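Local coordinates for protein insect group II chitinase (Ostrinia furnacalis, PDB 5Y2B) that probably hydrolyses the beta-1,4 linkages of chitin, using the TIM-barrel catalytic domain of a family 18 glycoside hydrolase, at residues 16-21 with 56-61; 12-17 with 347-352; 39-44 with 64-69. All coordinates share one frame; numbering follows the deposited sequence.

Contact 1: residues 16-21 with 56-61. With NAG (2-acetamido-2-deoxy-beta-D-glucopyranose), chain B; NAG (2-acetamido-2-deoxy-beta-D-glucopyranose), chain C.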
# COMPACT_ATOMS: atom_id res chain seq x y z
N TRP A 16 1.82 -0.66 -14.07
CA TRP A 16 0.74 -0.25 -14.97
C TRP A 16 0.54 1.27 -15.02
O TRP A 16 -0.28 1.75 -15.83
CB TRP A 16 -0.57 -0.93 -14.57
CG TRP A 16 -1.06 -0.54 -13.22
CD1 TRP A 16 -1.90 0.51 -12.92
CD2 TRP A 16 -0.74 -1.17 -11.95
NE1 TRP A 16 -2.13 0.56 -11.57
CE2 TRP A 16 -1.44 -0.45 -10.95
CE3 TRP A 16 0.05 -2.27 -11.58
CZ2 TRP A 16 -1.37 -0.80 -9.60
CZ3 TRP A 16 0.11 -2.62 -10.23
CH2 TRP A 16 -0.60 -1.88 -9.25
N SER A 17 1.25 2.03 -14.20
CA SER A 17 1.12 3.48 -14.27
C SER A 17 1.75 4.05 -15.54
O SER A 17 1.61 5.25 -15.81
CB SER A 17 1.75 4.11 -13.03
OG SER A 17 3.04 3.57 -12.88
N TRP A 18 2.47 3.22 -16.30
CA TRP A 18 2.93 3.56 -17.64
C TRP A 18 1.77 3.77 -18.61
O TRP A 18 1.88 4.56 -19.56
CB TRP A 18 3.81 2.42 -18.15
CG TRP A 18 4.61 2.70 -19.39
CD1 TRP A 18 5.21 3.87 -19.75
CD2 TRP A 18 4.95 1.75 -20.40
NE1 TRP A 18 5.90 3.71 -20.93
CE2 TRP A 18 5.75 2.42 -21.36
CE3 TRP A 18 4.70 0.38 -20.57
CZ2 TRP A 18 6.28 1.78 -22.48
CZ3 TRP A 18 5.23 -0.27 -21.69
CH2 TRP A 18 6.00 0.44 -22.64
N TYR A 19 0.69 3.04 -18.42
CA TYR A 19 -0.44 3.04 -19.35
C TYR A 19 -1.43 4.15 -18.99
O TYR A 19 -2.59 3.88 -18.72
CB TYR A 19 -1.13 1.69 -19.32
CG TYR A 19 -0.25 0.54 -19.69
CD1 TYR A 19 0.03 0.28 -21.01
CD2 TYR A 19 0.29 -0.31 -18.72
CE1 TYR A 19 0.80 -0.78 -21.39
CE2 TYR A 19 1.11 -1.38 -19.09
CZ TYR A 19 1.34 -1.61 -20.46
OH TYR A 19 2.12 -2.65 -20.93
N ARG A 20 -0.95 5.39 -18.98
CA ARG A 20 -1.77 6.52 -18.57
C ARG A 20 -1.51 7.68 -19.53
O ARG A 20 -0.37 7.83 -20.01
CB ARG A 20 -1.48 6.96 -17.11
CG ARG A 20 -2.15 6.02 -16.08
CD ARG A 20 -1.81 6.37 -14.64
NE ARG A 20 -2.33 5.34 -13.76
CZ ARG A 20 -1.97 5.15 -12.50
NH1 ARG A 20 -1.08 5.95 -11.93
NH2 ARG A 20 -2.52 4.14 -11.81
N PRO A 21 -2.52 8.49 -19.84
CA PRO A 21 -2.31 9.55 -20.83
C PRO A 21 -1.56 10.72 -20.22
O PRO A 21 -1.63 10.98 -19.02
CB PRO A 21 -3.73 9.95 -21.24
CG PRO A 21 -4.56 9.70 -19.99
CD PRO A 21 -3.93 8.42 -19.39
N ASP A 56 3.17 -8.51 -16.65
CA ASP A 56 3.01 -7.73 -17.89
C ASP A 56 4.34 -7.85 -18.62
O ASP A 56 5.27 -7.06 -18.38
CB ASP A 56 2.61 -6.28 -17.63
CG ASP A 56 2.71 -5.37 -18.91
OD1 ASP A 56 2.95 -5.85 -20.04
OD2 ASP A 56 2.53 -4.14 -18.80
N THR A 57 4.43 -8.83 -19.50
CA THR A 57 5.73 -9.12 -20.10
C THR A 57 6.17 -7.98 -21.00
O THR A 57 7.38 -7.73 -21.13
CB THR A 57 5.68 -10.43 -20.89
OG1 THR A 57 4.68 -10.29 -21.91
CG2 THR A 57 5.32 -11.64 -19.96
N TRP A 58 5.22 -7.24 -21.59
CA TRP A 58 5.60 -6.13 -22.47
C TRP A 58 6.47 -5.14 -21.72
O TRP A 58 7.55 -4.78 -22.18
CB TRP A 58 4.36 -5.44 -23.06
CG TRP A 58 4.64 -4.21 -23.96
CD1 TRP A 58 4.13 -2.95 -23.80
CD2 TRP A 58 5.42 -4.17 -25.18
NE1 TRP A 58 4.57 -2.12 -24.83
CE2 TRP A 58 5.37 -2.84 -25.68
CE3 TRP A 58 6.18 -5.13 -25.89
CZ2 TRP A 58 6.03 -2.44 -26.85
CZ3 TRP A 58 6.87 -4.72 -27.04
CH2 TRP A 58 6.78 -3.39 -27.52
N SER A 59 6.00 -4.67 -20.55
CA SER A 59 6.76 -3.69 -19.78
C SER A 59 7.90 -4.37 -19.00
O SER A 59 9.06 -3.95 -19.11
CB SER A 59 5.82 -2.90 -18.86
OG SER A 59 5.33 -3.71 -17.78
N ASP A 60 7.59 -5.44 -18.25
CA ASP A 60 8.56 -6.02 -17.29
C ASP A 60 9.78 -6.62 -17.99
O ASP A 60 10.92 -6.44 -17.52
CB ASP A 60 7.88 -7.11 -16.45
CG ASP A 60 6.70 -6.57 -15.67
OD1 ASP A 60 6.61 -5.33 -15.54
OD2 ASP A 60 5.84 -7.37 -15.22
N TYR A 61 9.56 -7.38 -19.07
CA TYR A 61 10.61 -8.07 -19.81
C TYR A 61 11.00 -7.30 -21.07
O TYR A 61 12.14 -6.85 -21.18
CB TYR A 61 10.16 -9.49 -20.23
CG TYR A 61 9.83 -10.51 -19.16
CD1 TYR A 61 10.39 -10.44 -17.86
CD2 TYR A 61 8.98 -11.58 -19.43
CE1 TYR A 61 10.07 -11.43 -16.85
CE2 TYR A 61 8.66 -12.57 -18.44
CZ TYR A 61 9.20 -12.48 -17.15
OH TYR A 61 8.85 -13.46 -16.20
C1 NAG B . -4.53 -2.49 -11.46
C2 NAG B . -4.03 -3.49 -12.45
C3 NAG B . -3.75 -2.81 -13.80
C4 NAG B . -4.96 -2.00 -14.27
C5 NAG B . -5.46 -1.07 -13.15
C6 NAG B . -6.80 -0.41 -13.48
C7 NAG B . -2.71 -5.47 -11.78
C8 NAG B . -1.35 -5.95 -11.30
N2 NAG B . -2.82 -4.15 -11.96
O3 NAG B . -3.37 -3.79 -14.75
O4 NAG B . -4.58 -1.08 -15.28
O5 NAG B . -5.65 -1.83 -11.97
O6 NAG B . -7.07 0.66 -12.60
O7 NAG B . -3.65 -6.24 -12.00
C1 NAG C . -4.64 -1.55 -16.64
C2 NAG C . -4.95 -0.42 -17.62
C3 NAG C . -4.84 -0.91 -19.07
C4 NAG C . -3.48 -1.56 -19.30
C5 NAG C . -3.29 -2.72 -18.31
C6 NAG C . -1.96 -3.41 -18.44
C7 NAG C . -6.45 1.35 -16.72
C8 NAG C . -7.90 1.78 -16.55
N2 NAG C . -6.26 0.18 -17.36
O3 NAG C . -5.05 0.20 -19.92
O4 NAG C . -3.32 -2.06 -20.63
O5 NAG C . -3.35 -2.19 -16.98
O6 NAG C . -1.57 -3.99 -17.20
O7 NAG C . -5.50 2.01 -16.29

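Contact 2: residues 12-17 with 347-352. With NAG (2-acetamido-2-deoxy-beta-D-glucopyranose), chain B; NAG (2-acetamido-2-deoxy-beta-D-glucopyranose), chain D.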
# COMPACT_ATOMS: atom_id res chain seq x y z
N TYR A 12 6.03 1.96 -3.08
CA TYR A 12 5.56 1.05 -4.10
C TYR A 12 5.65 1.74 -5.47
O TYR A 12 5.20 2.89 -5.65
CB TYR A 12 4.13 0.60 -3.77
CG TYR A 12 4.13 -0.58 -2.81
CD1 TYR A 12 4.15 -0.39 -1.42
CD2 TYR A 12 4.18 -1.90 -3.29
CE1 TYR A 12 4.18 -1.48 -0.53
CE2 TYR A 12 4.21 -2.98 -2.43
CZ TYR A 12 4.20 -2.77 -1.05
OH TYR A 12 4.23 -3.85 -0.20
N TYR A 13 6.30 1.05 -6.41
CA TYR A 13 6.27 1.37 -7.84
C TYR A 13 5.24 0.45 -8.51
O TYR A 13 5.12 -0.71 -8.13
CB TYR A 13 7.68 1.15 -8.44
CG TYR A 13 7.66 1.15 -9.93
CD1 TYR A 13 7.73 2.36 -10.63
CD2 TYR A 13 7.51 -0.03 -10.64
CE1 TYR A 13 7.64 2.38 -11.99
CE2 TYR A 13 7.44 -0.02 -12.02
CZ TYR A 13 7.51 1.20 -12.68
OH TYR A 13 7.45 1.26 -14.03
N THR A 14 4.47 0.95 -9.48
CA THR A 14 3.49 0.09 -10.13
C THR A 14 3.73 0.06 -11.64
O THR A 14 3.84 1.12 -12.27
CB THR A 14 2.04 0.50 -9.87
OG1 THR A 14 1.78 1.79 -10.44
CG2 THR A 14 1.74 0.54 -8.36
N ASN A 15 3.84 -1.14 -12.22
CA ASN A 15 4.20 -1.16 -13.62
C ASN A 15 3.07 -0.65 -14.52
O ASN A 15 3.36 -0.17 -15.63
CB ASN A 15 4.70 -2.54 -14.07
CG ASN A 15 3.68 -3.64 -13.90
OD1 ASN A 15 2.54 -3.41 -13.51
ND2 ASN A 15 4.09 -4.85 -14.17
N TRP A 16 1.82 -0.66 -14.07
CA TRP A 16 0.74 -0.25 -14.97
C TRP A 16 0.54 1.27 -15.02
O TRP A 16 -0.28 1.75 -15.83
CB TRP A 16 -0.57 -0.93 -14.57
CG TRP A 16 -1.06 -0.54 -13.22
CD1 TRP A 16 -1.90 0.51 -12.92
CD2 TRP A 16 -0.74 -1.17 -11.95
NE1 TRP A 16 -2.13 0.56 -11.57
CE2 TRP A 16 -1.44 -0.45 -10.95
CE3 TRP A 16 0.05 -2.27 -11.58
CZ2 TRP A 16 -1.37 -0.80 -9.60
CZ3 TRP A 16 0.11 -2.62 -10.23
CH2 TRP A 16 -0.60 -1.88 -9.25
N SER A 17 1.25 2.03 -14.20
CA SER A 17 1.12 3.48 -14.27
C SER A 17 1.75 4.05 -15.54
O SER A 17 1.61 5.25 -15.81
CB SER A 17 1.75 4.11 -13.03
OG SER A 17 3.04 3.57 -12.88
N ALA A 347 0.89 5.03 -3.95
CA ALA A 347 2.11 4.53 -4.63
C ALA A 347 2.82 5.78 -5.24
O ALA A 347 2.24 6.87 -5.27
CB ALA A 347 1.76 3.54 -5.71
N LEU A 348 4.06 5.60 -5.73
CA LEU A 348 4.87 6.71 -6.21
C LEU A 348 4.12 7.56 -7.22
O LEU A 348 4.16 8.79 -7.17
CB LEU A 348 6.16 6.19 -6.87
CG LEU A 348 7.22 5.85 -5.83
CD1 LEU A 348 8.25 4.91 -6.45
CD2 LEU A 348 7.83 7.15 -5.28
N ASP A 349 3.41 6.89 -8.12
CA ASP A 349 2.82 7.47 -9.31
C ASP A 349 1.48 8.15 -9.06
O ASP A 349 0.91 8.70 -10.01
CB ASP A 349 2.61 6.38 -10.34
CG ASP A 349 1.83 5.18 -9.74
OD1 ASP A 349 0.57 5.17 -9.79
OD2 ASP A 349 2.50 4.27 -9.18
N LEU A 350 0.97 8.08 -7.84
CA LEU A 350 -0.31 8.71 -7.52
C LEU A 350 -0.14 10.05 -6.80
O LEU A 350 -1.08 10.85 -6.79
CB LEU A 350 -1.19 7.76 -6.68
CG LEU A 350 -1.51 6.43 -7.38
CD1 LEU A 350 -2.12 5.34 -6.48
CD2 LEU A 350 -2.44 6.73 -8.59
N ASP A 351 1.03 10.29 -6.21
CA ASP A 351 1.40 11.59 -5.68
C ASP A 351 1.54 12.59 -6.82
O ASP A 351 1.58 12.21 -7.99
CB ASP A 351 2.70 11.47 -4.87
CG ASP A 351 2.99 12.68 -3.98
OD1 ASP A 351 2.13 13.58 -3.83
OD2 ASP A 351 4.10 12.73 -3.45
N ASP A 352 1.60 13.90 -6.50
CA ASP A 352 1.76 14.91 -7.56
C ASP A 352 3.24 15.05 -7.96
O ASP A 352 3.90 16.07 -7.70
CB ASP A 352 1.20 16.25 -7.11
CG ASP A 352 1.17 17.27 -8.24
OD1 ASP A 352 1.26 16.84 -9.42
OD2 ASP A 352 1.04 18.48 -7.93
C1 NAG B . -4.53 -2.49 -11.46
C2 NAG B . -4.03 -3.49 -12.45
C3 NAG B . -3.75 -2.81 -13.80
C4 NAG B . -4.96 -2.00 -14.27
C5 NAG B . -5.46 -1.07 -13.15
C6 NAG B . -6.80 -0.41 -13.48
C7 NAG B . -2.71 -5.47 -11.78
C8 NAG B . -1.35 -5.95 -11.30
N2 NAG B . -2.82 -4.15 -11.96
O3 NAG B . -3.37 -3.79 -14.75
O4 NAG B . -4.58 -1.08 -15.28
O5 NAG B . -5.65 -1.83 -11.97
O6 NAG B . -7.07 0.66 -12.60
O7 NAG B . -3.65 -6.24 -12.00
C1 NAG D . -3.55 -2.73 -1.66
C2 NAG D . -2.66 -3.56 -2.64
C3 NAG D . -2.85 -3.11 -4.10
C4 NAG D . -4.00 -2.10 -4.19
C5 NAG D . -3.75 -0.91 -3.26
C6 NAG D . -4.97 -0.02 -3.15
C7 NAG D . -0.59 -2.62 -1.65
C8 NAG D . 0.88 -2.93 -1.29
N2 NAG D . -1.26 -3.61 -2.26
O3 NAG D . -3.11 -4.27 -4.88
O4 NAG D . -4.03 -1.46 -5.46
O5 NAG D . -3.43 -1.32 -1.93
O6 NAG D . -4.69 1.07 -2.30
O7 NAG D . -1.10 -1.51 -1.40
O HOH W 1 -0.88 3.13 -9.62
O HOH W 2 5.00 3.84 -9.84

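Contact 3: residues 39-44 with 64-69. With NAG (2-acetamido-2-deoxy-beta-D-glucopyranose), chain D.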
# COMPACT_ATOMS: atom_id res chain seq x y z
N ILE A 39 12.33 0.47 -2.61
CA ILE A 39 11.32 0.49 -3.67
C ILE A 39 10.81 -0.93 -3.84
O ILE A 39 11.60 -1.89 -3.88
CB ILE A 39 11.89 1.07 -4.97
CG1 ILE A 39 12.19 2.56 -4.80
CG2 ILE A 39 10.95 0.83 -6.14
CD1 ILE A 39 13.26 3.07 -5.82
N VAL A 40 9.49 -1.07 -3.92
CA VAL A 40 8.84 -2.37 -4.08
C VAL A 40 8.08 -2.32 -5.40
O VAL A 40 7.28 -1.40 -5.63
CB VAL A 40 7.92 -2.72 -2.91
CG1 VAL A 40 7.26 -4.05 -3.15
CG2 VAL A 40 8.73 -2.82 -1.65
N TYR A 41 8.40 -3.28 -6.27
CA TYR A 41 7.87 -3.32 -7.62
C TYR A 41 6.55 -4.08 -7.61
O TYR A 41 6.53 -5.28 -7.29
CB TYR A 41 8.89 -3.99 -8.53
CG TYR A 41 8.59 -3.88 -10.01
CD1 TYR A 41 7.57 -4.61 -10.58
CD2 TYR A 41 9.39 -3.10 -10.85
CE1 TYR A 41 7.32 -4.55 -11.94
CE2 TYR A 41 9.16 -3.04 -12.21
CZ TYR A 41 8.10 -3.76 -12.73
OH TYR A 41 7.84 -3.70 -14.06
N GLY A 42 5.45 -3.41 -7.91
CA GLY A 42 4.16 -4.09 -8.08
C GLY A 42 3.83 -4.23 -9.55
O GLY A 42 3.89 -3.26 -10.29
N PHE A 43 3.52 -5.45 -9.98
CA PHE A 43 3.41 -6.68 -9.21
C PHE A 43 3.89 -7.79 -10.14
O PHE A 43 3.61 -7.73 -11.35
CB PHE A 43 1.95 -6.98 -8.78
CG PHE A 43 1.50 -6.25 -7.55
CD1 PHE A 43 2.06 -6.52 -6.32
CD2 PHE A 43 0.48 -5.29 -7.62
CE1 PHE A 43 1.67 -5.83 -5.19
CE2 PHE A 43 0.06 -4.61 -6.50
CZ PHE A 43 0.66 -4.88 -5.28
N ALA A 44 4.61 -8.78 -9.61
CA ALA A 44 4.65 -10.11 -10.24
C ALA A 44 3.41 -10.90 -9.77
O ALA A 44 2.80 -10.57 -8.76
CB ALA A 44 5.94 -10.85 -9.86
N ARG A 64 12.06 -3.95 -20.32
CA ARG A 64 13.08 -3.98 -19.27
C ARG A 64 12.68 -3.14 -18.05
O ARG A 64 13.53 -2.51 -17.43
CB ARG A 64 14.45 -3.52 -19.79
CG ARG A 64 14.76 -3.83 -21.23
CD ARG A 64 15.16 -5.27 -21.43
NE ARG A 64 16.54 -5.48 -21.03
CZ ARG A 64 17.28 -6.54 -21.37
NH1 ARG A 64 16.78 -7.51 -22.14
NH2 ARG A 64 18.53 -6.62 -20.93
N PHE A 65 11.39 -3.11 -17.70
CA PHE A 65 11.03 -2.34 -16.51
C PHE A 65 11.69 -2.92 -15.26
O PHE A 65 12.11 -2.16 -14.38
CB PHE A 65 9.51 -2.29 -16.35
CG PHE A 65 8.86 -1.16 -17.10
CD1 PHE A 65 9.33 -0.79 -18.36
CD2 PHE A 65 7.77 -0.49 -16.57
CE1 PHE A 65 8.72 0.26 -19.07
CE2 PHE A 65 7.13 0.54 -17.27
CZ PHE A 65 7.60 0.91 -18.52
N TYR A 66 11.83 -4.25 -15.16
CA TYR A 66 12.51 -4.82 -14.00
C TYR A 66 13.90 -4.21 -13.84
O TYR A 66 14.22 -3.57 -12.85
CB TYR A 66 12.63 -6.34 -14.15
CG TYR A 66 11.40 -7.16 -13.80
CD1 TYR A 66 10.27 -6.57 -13.28
CD2 TYR A 66 11.39 -8.54 -14.02
CE1 TYR A 66 9.13 -7.33 -12.95
CE2 TYR A 66 10.26 -9.32 -13.72
CZ TYR A 66 9.14 -8.71 -13.18
OH TYR A 66 8.03 -9.46 -12.84
N GLU A 67 14.71 -4.37 -14.89
CA GLU A 67 16.06 -3.84 -14.90
C GLU A 67 16.10 -2.33 -14.68
O GLU A 67 17.02 -1.81 -14.04
CB GLU A 67 16.71 -4.27 -16.22
CG GLU A 67 17.86 -3.40 -16.70
CD GLU A 67 18.22 -3.71 -18.15
OE1 GLU A 67 18.49 -4.92 -18.40
OE2 GLU A 67 18.23 -2.77 -19.00
N ARG A 68 15.10 -1.60 -15.21
CA ARG A 68 15.06 -0.15 -15.10
C ARG A 68 14.64 0.34 -13.71
O ARG A 68 14.93 1.50 -13.35
CB ARG A 68 14.12 0.43 -16.15
CG ARG A 68 14.75 0.34 -17.57
CD ARG A 68 13.69 0.45 -18.66
NE ARG A 68 13.06 1.76 -18.62
CZ ARG A 68 12.09 2.12 -19.45
NH1 ARG A 68 11.66 1.25 -20.34
NH2 ARG A 68 11.53 3.32 -19.36
N VAL A 69 14.00 -0.50 -12.91
CA VAL A 69 13.73 -0.12 -11.53
C VAL A 69 14.83 -0.63 -10.61
O VAL A 69 15.20 0.04 -9.64
CB VAL A 69 12.32 -0.61 -11.09
CG1 VAL A 69 12.10 -0.40 -9.60
CG2 VAL A 69 11.24 0.13 -11.88
C1 NAG D . -3.55 -2.73 -1.66
C2 NAG D . -2.66 -3.56 -2.64
C3 NAG D . -2.85 -3.11 -4.10
C4 NAG D . -4.00 -2.10 -4.19
C5 NAG D . -3.75 -0.91 -3.26
C6 NAG D . -4.97 -0.02 -3.15
C7 NAG D . -0.59 -2.62 -1.65
C8 NAG D . 0.88 -2.93 -1.29
N2 NAG D . -1.26 -3.61 -2.26
O3 NAG D . -3.11 -4.27 -4.88
O4 NAG D . -4.03 -1.46 -5.46
O5 NAG D . -3.43 -1.32 -1.93
O6 NAG D . -4.69 1.07 -2.30
O7 NAG D . -1.10 -1.51 -1.40
O HOH W 3 5.74 -8.51 -12.95

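Contact 1: residues 16-21 with 56-61
Y19 and D56 meet through one short hydrogen bond, and the path of Y19 from CB to hydroxyl shows how the same ring also serves the sugar. At its root, CB lies 4.0 Å from C4 of the chain C NAG. With CG anti to the carbonyl carbon (chi1 -59°), the ring is carried out beneath that sugar, which covers one of its faces: CG and CD2 sit close to C4 and C6, and CE2 is 3.7 Å from C6. CE2 is also where the partner changes: D56 OD2 meets the ring edge there, near the ring plane. At the tip, OH donates to D56 OD2 over 2.6 Å, on the syn lone pair of the carboxylate. Ring and carboxylate planes differ by 29°, so the acid runs on roughly from the plane of the phenol.

The 16-21 loop follows barrel strand 8-14, and in a family 18 TIM barrel such loops line the substrate cleft; here W16, from the same loop, lays a face against the chain B NAG, its CE3 3.5 Å from the acetamido N2. D56 is meanwhile the N-cap of helix 57-62. Its other oxygen, OD1, accepts a weak bond from S59 N, while its own N donates to D60 OD2, which ties both ends of the residue to the first turn.

Past the phenol hydroxyl, two tryptophans come into contact. The Y19 OH touches the edge of W58 at CD1, 3.5 Å away and in the indole plane. W18 reaches the same atom from its own edge, CZ3 to CD1 being 3.6 Å. Their planes are 27° apart, but the rings have slid past one another and barely overlap. W18 CE3 also rests on S59 CB, obliquely to the indole, and F65 adds a further ring against W18.

Contact 2: residues 12-17 with 347-352
T14 and D349 form the polar join between the end of strand 8-14 and the 347-352 loop: T14 OG1 donates to D349 OD2 at 2.9 Å, arriving from above the carboxylate, 53° out of its plane. Packing is close beside this bond. S17 CB lies 3.5 Å from D349 CG, and the S17 hydroxyl turns back to donate to T14 O. Toward the start of both segments, L348 N donates to Y12 O over 2.9 Å with an N-H...O angle of 175°, while A347 CB touches both Y12 O (3.5 Å) and T14 CG2.

The segments lie at the ends of neighbouring parallel strands of the TIM barrel, 8-14 and 342-346, at the sugar-binding end, 12-14 being the last residues of the first; the cis peptide after W346 is one that family 18 chitinases commonly carry. The Y12 ring faces the interior and takes the acetamido methyl of the chain D NAG over one face, C8 being 3.3 Å from CZ. Its OH bonds to D124 of the DGLDLDWE signature.

The looser part is mediated by water, with one molecule on either flank of the D349 carboxylate. Water 1 donates to OD1 of D349 and, at 3.1 Å, to T14 OG1; OD1 also takes a salt bridge from R20. Water 2 accepts from T14 N at 3.0 Å and donates to OD2 of D349 at 2.6 Å.

Contact 3: residues 39-44 with 64-69
Y41 and Y66 make a T-shaped pair in which the edge of Y66 points at a face of Y41. Their planes stand at 78° with centroids 5.0 Å apart, and the closest atoms are the two CE1 carbons, at 3.5 Å. Because Y66 CD1 is also close to Y41 CZ, the edge meets the rim of the face rather than its middle. At the edge of Y41, near its plane, V69 supplies CB and CG2, the latter 3.8 Å from Y41 CE2. The phenolic oxygen of Y41 abuts F65: OH is 3.2 Å from F65 CB and lies near the plane of the F65 ring, at its edge.

Y41 reaches this position with CG anti to the backbone N (chi1 -169°), which sends the ring out from strand 38-46 toward helix 65-70. The helix segment 65-69 runs antiparallel to the strand segment, with axes 10.3 Å apart, as expected of a helix packed on the outer surface of a TIM barrel. I39 continues the layer, its CG2 lying 3.8 Å from V69 CG1. On the other side of the strand, F43 points into the barrel, where its ring approaches O3 of the chain D NAG obliquely. The peptide between G42 and F43 is cis.

No direct hydrogen bond joins the two segments. Water 3 bridges them instead, accepting from Y66 OH and donating to F43 O, the latter at 2.8 Å. Y41 OH is bonded to D60, which lies on the preceding helix 57-62. The contact thus rests on aromatic and aliphatic packing, while its phenolic hydroxyls find partners in a water and in D60, which is consistent with a buried interface held by shape and ring orientation more than by charge.

The contact centres lie 10 to 12 Å apart. Contacts 1 and 2 share W16 and S17, and a salt bridge between R20 NH1 and D349 OD1 (2.8 Å) ties them. D60 of contact 1 gathers the others: its OD1 lies 2.9 Å from N15 ND2 of contact 2 and 2.5 Å from Y41 OH of contact 3, both probable hydrogen bonds. Parallel strands 8-14 and 38-46 join contacts 2 and 3, with Y13 O 2.7 Å from G42 N. Toward the cleft, contacts 1 and 2 both touch the chain B NAG, contacts 2 and 3 the chain D NAG; the latter sugar is hydrogen-bonded to D126 of the DxxDxDxE motif, so contacts 2 and 3 probably border the catalytic pocket.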